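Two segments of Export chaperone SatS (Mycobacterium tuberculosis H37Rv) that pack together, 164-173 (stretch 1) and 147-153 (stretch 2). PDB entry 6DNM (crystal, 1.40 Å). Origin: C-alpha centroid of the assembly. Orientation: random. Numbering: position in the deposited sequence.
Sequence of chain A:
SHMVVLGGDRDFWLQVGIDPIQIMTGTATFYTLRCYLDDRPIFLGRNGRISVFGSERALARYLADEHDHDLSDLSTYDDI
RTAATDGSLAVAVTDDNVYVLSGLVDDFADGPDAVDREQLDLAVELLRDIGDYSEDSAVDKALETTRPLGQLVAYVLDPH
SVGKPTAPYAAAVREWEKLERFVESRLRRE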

ATOM      1  N   LYS A 164       2.228 -24.347  13.754  1.00 29.33           N
ATOM      2  CA  LYS A 164       0.905 -23.767  13.529  1.00 27.73           C
ATOM      3  C   LYS A 164       0.357 -23.131  14.804  1.00 24.70           C
ATOM      4  O   LYS A 164       0.207 -23.823  15.819  1.00 25.84           O
ATOM      5  CB  LYS A 164      -0.067 -24.817  13.008  1.00 29.94           C
ATOM      6  CG  LYS A 164      -1.484 -24.298  12.841  1.00 31.84           C
ATOM      7  CD  LYS A 164      -2.441 -25.399  12.426  1.00 33.77           C
ATOM      8  CE  LYS A 164      -3.443 -24.907  11.399  1.00 35.97           C
ATOM      9  NZ  LYS A 164      -3.930 -26.026  10.539  1.00 37.43           N
ATOM     10  N   PRO A 165       0.052 -21.839  14.794  1.00 21.69           N
ATOM     11  CA  PRO A 165      -0.590 -21.226  15.964  1.00 20.28           C
ATOM     12  C   PRO A 165      -1.939 -21.874  16.215  1.00 20.22           C
ATOM     13  O   PRO A 165      -2.655 -22.236  15.280  1.00 20.26           O
ATOM     14  CB  PRO A 165      -0.754 -19.761  15.539  1.00 21.54           C
ATOM     15  CG  PRO A 165       0.269 -19.553  14.481  1.00 22.28           C
ATOM     16  CD  PRO A 165       0.349 -20.854  13.741  1.00 22.44           C
ATOM     17  N   THR A 166      -2.283 -22.017  17.490  1.00 20.98           N
ATOM     18  CA  THR A 166      -3.461 -22.765  17.901  1.00 21.37           C
ATOM     19  C   THR A 166      -4.541 -21.830  18.439  1.00 19.29           C
ATOM     20  O   THR A 166      -4.253 -20.771  19.005  1.00 18.88           O
ATOM     21  CB  THR A 166      -3.092 -23.810  18.961  1.00 24.10           C
ATOM     22  OG1 THR A 166      -2.263 -23.205  19.959  1.00 26.56           O
ATOM     23  CG2 THR A 166      -2.315 -24.952  18.317  1.00 25.77           C
ATOM     24  N   ALA A 167      -5.794 -22.239  18.258  1.00 18.85           N
ATOM     25  CA  ALA A 167      -6.933 -21.418  18.641  1.00 18.63           C
ATOM     26  C   ALA A 167      -6.986 -21.233  20.158  1.00 17.98           C
ATOM     27  O   ALA A 167      -6.515 -22.088  20.916  1.00 19.79           O
ATOM     28  CB  ALA A 167      -8.222 -22.093  18.185  1.00 19.51           C
ATOM     29  N   PRO A 168      -7.572 -20.122  20.636  1.00 16.70           N
ATOM     30  CA  PRO A 168      -8.165 -19.047  19.831  1.00 16.72           C
ATOM     31  C   PRO A 168      -7.143 -18.052  19.307  1.00 15.56           C
ATOM     32  O   PRO A 168      -5.984 -18.031  19.738  1.00 15.78           O
ATOM     33  CB  PRO A 168      -9.111 -18.360  20.814  1.00 19.70           C
ATOM     34  CG  PRO A 168      -8.494 -18.573  22.122  1.00 19.11           C
ATOM     35  CD  PRO A 168      -7.819 -19.920  22.076  1.00 17.91           C
ATOM     36  N   TYR A 169      -7.595 -17.212  18.380  1.00 16.27           N
ATOM     37  CA  TYR A 169      -6.741 -16.250  17.694  1.00 16.54           C
ATOM     38  C   TYR A 169      -7.060 -14.819  18.102  1.00 14.92           C
ATOM     39  O   TYR A 169      -6.712 -13.873  17.384  1.00 15.43           O
ATOM     40  CB  TYR A 169      -6.844 -16.461  16.185  1.00 18.37           C
ATOM     41  CG  TYR A 169      -6.571 -17.907  15.824  1.00 19.04           C
ATOM     42  CD1 TYR A 169      -5.271 -18.392  15.788  1.00 20.82           C
ATOM     43  CD2 TYR A 169      -7.608 -18.795  15.561  1.00 20.47           C
ATOM     44  CE1 TYR A 169      -5.002 -19.713  15.480  1.00 21.26           C
ATOM     45  CE2 TYR A 169      -7.347 -20.129  15.251  1.00 21.04           C
ATOM     46  CZ  TYR A 169      -6.040 -20.577  15.208  1.00 22.14           C
ATOM     47  OH  TYR A 169      -5.756 -21.891  14.899  1.00 25.01           O
ATOM     48  N   ALA A 170      -7.689 -14.654  19.269  1.00 14.94           N
ATOM     49  CA  ALA A 170      -8.159 -13.342  19.705  1.00 14.61           C
ATOM     50  C   ALA A 170      -7.022 -12.337  19.826  1.00 14.92           C
ATOM     51  O   ALA A 170      -7.196 -11.158  19.502  1.00 16.07           O
ATOM     52  CB  ALA A 170      -8.895 -13.458  21.039  1.00 15.25           C
ATOM     53  N   ALA A 171      -5.857 -12.775  20.304  1.00 14.43           N
ATOM     54  CA  ALA A 171      -4.743 -11.845  20.468  1.00 15.90           C
ATOM     55  C   ALA A 171      -4.267 -11.325  19.117  1.00 14.67           C
ATOM     56  O   ALA A 171      -4.076 -10.113  18.935  1.00 16.16           O
ATOM     57  CB  ALA A 171      -3.611 -12.517  21.234  1.00 18.17           C
ATOM     58  N   ALA A 172      -4.101 -12.226  18.141  1.00 14.00           N
ATOM     59  CA  ALA A 172      -3.680 -11.799  16.810  1.00 13.80           C
ATOM     60  C   ALA A 172      -4.691 -10.837  16.195  1.00 13.98           C
ATOM     61  O   ALA A 172      -4.307  -9.856  15.551  1.00 14.76           O
ATOM     62  CB  ALA A 172      -3.477 -13.019  15.914  1.00 14.82           C
ATOM     63  N   VAL A 173      -5.988 -11.093  16.405  1.00 15.76           N
ATOM     64  CA  VAL A 173      -7.034 -10.205  15.893  1.00 15.99           C
ATOM     65  C   VAL A 173      -6.904  -8.810  16.488  1.00 15.64           C
ATOM     66  O   VAL A 173      -6.966  -7.801  15.770  1.00 16.35           O
ATOM     67  CB  VAL A 173      -8.420 -10.810  16.171  1.00 16.98           C
ATOM     68  CG1 VAL A 173      -9.525  -9.775  15.916  1.00 18.72           C
ATOM     69  CG2 VAL A 173      -8.606 -12.040  15.328  1.00 17.28           C
TER
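Stretch 2 (147-153) RPLGQLV

Stretch 2 is helical from Pro-148 to Val-153, with Arg-147 at the N-cap position. Its start is held by backbone hydrogen bonds: Gln-151 N to Arg-147 O is 2.8 Å, Leu-152 N to Pro-148 O is 3.0 Å, and Val-153 N to Leu-149 O is 2.8 Å. Stretch 1 is a loop that turns into a helix at Ala-170, with Tyr-169 as N-cap.

The contact order is reversed between the two stretches: the early part of stretch 2 meets the helical end of stretch 1, and its later part meets Pro-165. The backbones come very near at one point, where Ala-172 CA and Leu-149 CA are 4.2 Å apart. At the other end Pro-165 CA and Leu-152 CA are 6.3 Å apart.

At the close approach the stretch 1 side chain is just the methyl of Ala-172; Ala-171, one residue earlier, lies against Pro-148. The ring of Pro-148 sits against both alanines: its CG is 3.7 Å from Ala-171 CB, and its CB is 3.8 Å from Ala-172 N. Leu-149 adds a contact from its CD1 to Ala-172 O, at 3.9 Å.

Leu-152 is the main bump. It enters a hollow lined by Pro-165, Tyr-169 and Ala-172. Its CD1 meets Pro-165 CG at 3.8 Å. Its CD2 lies 3.7 Å from Ala-172 CB and 4.4 Å from Tyr-169 CD1, approaching the tyrosine ring obliquely. The hollow is braced within stretch 1 by a hydrogen bond from Tyr-169 OH to Pro-165 O, 3.1 Å, which ties the ring back to the loop.

Gln-151 extends beside Pro-165, with OE1 3.7 Å from Pro-165 CB. Thr-166, Ala-167 and Pro-168, the last after a cis peptide bond, make no contact with stretch 2. No hydrogen bond crosses the interface. It buries 361 Å², both sides summed, and its side-chain contacts are mostly apolar.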

ATOM      1  N   ARG A 147       5.349 -11.971  18.676  1.00 14.77           N
ATOM      2  CA  ARG A 147       4.006 -11.546  19.035  1.00 14.72           C
ATOM      3  C   ARG A 147       2.963 -12.388  18.320  1.00 14.01           C
ATOM      4  O   ARG A 147       3.221 -12.933  17.241  1.00 14.57           O
ATOM      5  CB  ARG A 147       3.816 -10.085  18.649  1.00 15.07           C
ATOM      6  CG  ARG A 147       4.763  -9.149  19.349  1.00 16.71           C
ATOM      7  CD  ARG A 147       4.522  -7.729  18.915  1.00 17.86           C
ATOM      8  NE  ARG A 147       5.629  -6.875  19.331  1.00 18.34           N
ATOM      9  CZ  ARG A 147       5.616  -6.106  20.414  1.00 17.93           C
ATOM     10  NH1 ARG A 147       6.682  -5.371  20.715  1.00 19.13           N
ATOM     11  NH2 ARG A 147       4.547  -6.073  21.196  1.00 17.75           N
ATOM     12  N   PRO A 148       1.750 -12.486  18.890  1.00 13.17           N
ATOM     13  CA  PRO A 148       0.704 -13.313  18.256  1.00 14.25           C
ATOM     14  C   PRO A 148       0.488 -13.031  16.775  1.00 13.61           C
ATOM     15  O   PRO A 148       0.475 -13.961  15.957  1.00 13.44           O
ATOM     16  CB  PRO A 148      -0.535 -13.005  19.110  1.00 14.51           C
ATOM     17  CG  PRO A 148       0.032 -12.724  20.475  1.00 14.88           C
ATOM     18  CD  PRO A 148       1.355 -12.019  20.234  1.00 14.73           C
ATOM     19  N   LEU A 149       0.339 -11.760  16.393  1.00 13.28           N
ATOM     20  CA  LEU A 149       0.111 -11.445  14.986  1.00 13.31           C
ATOM     21  C   LEU A 149       1.335 -11.781  14.138  1.00 12.58           C
ATOM     22  O   LEU A 149       1.209 -12.390  13.072  1.00 12.80           O
ATOM     23  CB  LEU A 149      -0.272  -9.978  14.824  1.00 14.29           C
ATOM     24  CG  LEU A 149      -0.490  -9.539  13.378  1.00 14.31           C
ATOM     25  CD1 LEU A 149      -1.651 -10.285  12.739  1.00 14.23           C
ATOM     26  CD2 LEU A 149      -0.716  -8.041  13.312  1.00 15.52           C
ATOM     27  N   GLY A 150       2.527 -11.366  14.580  1.00 13.09           N
ATOM     28  CA  GLY A 150       3.727 -11.638  13.803  1.00 14.09           C
ATOM     29  C   GLY A 150       3.971 -13.123  13.621  1.00 13.34           C
ATOM     30  O   GLY A 150       4.378 -13.569  12.547  1.00 14.12           O
ATOM     31  N   GLN A 151       3.700 -13.907  14.666  1.00 13.40           N
ATOM     32  CA  GLN A 151       3.818 -15.360  14.577  1.00 14.61           C
ATOM     33  C   GLN A 151       2.816 -15.936  13.572  1.00 13.73           C
ATOM     34  O   GLN A 151       3.157 -16.802  12.755  1.00 14.51           O
ATOM     35  CB  GLN A 151       3.597 -15.935  15.975  1.00 16.90           C
ATOM     36  CG  GLN A 151       3.494 -17.423  16.091  1.00 19.53           C
ATOM     37  CD  GLN A 151       3.023 -17.824  17.479  1.00 21.16           C
ATOM     38  OE1 GLN A 151       1.848 -18.144  17.676  1.00 20.86           O
ATOM     39  NE2 GLN A 151       3.935 -17.800  18.454  1.00 22.87           N
ATOM     40  N   LEU A 152       1.576 -15.451  13.606  1.00 13.98           N
ATOM     41  CA  LEU A 152       0.553 -15.953  12.691  1.00 14.03           C
ATOM     42  C   LEU A 152       0.870 -15.589  11.242  1.00 13.63           C
ATOM     43  O   LEU A 152       0.753 -16.430  10.339  1.00 14.77           O
ATOM     44  CB  LEU A 152      -0.811 -15.409  13.119  1.00 14.66           C
ATOM     45  CG  LEU A 152      -2.055 -15.940  12.403  1.00 16.64           C
ATOM     46  CD1 LEU A 152      -2.037 -17.456  12.275  1.00 19.48           C
ATOM     47  CD2 LEU A 152      -3.303 -15.480  13.145  1.00 17.92           C
ATOM     48  N   VAL A 153       1.268 -14.339  11.004  1.00 12.31           N
ATOM     49  CA  VAL A 153       1.638 -13.907   9.661  1.00 13.84           C
ATOM     50  C   VAL A 153       2.799 -14.741   9.132  1.00 13.04           C
ATOM     51  O   VAL A 153       2.766 -15.223   7.992  1.00 13.96           O
ATOM     52  CB  VAL A 153       1.969 -12.407   9.677  1.00 13.82           C
ATOM     53  CG1 VAL A 153       2.626 -11.980   8.360  1.00 15.11           C
ATOM     54  CG2 VAL A 153       0.702 -11.608   9.947  1.00 13.27           C
TER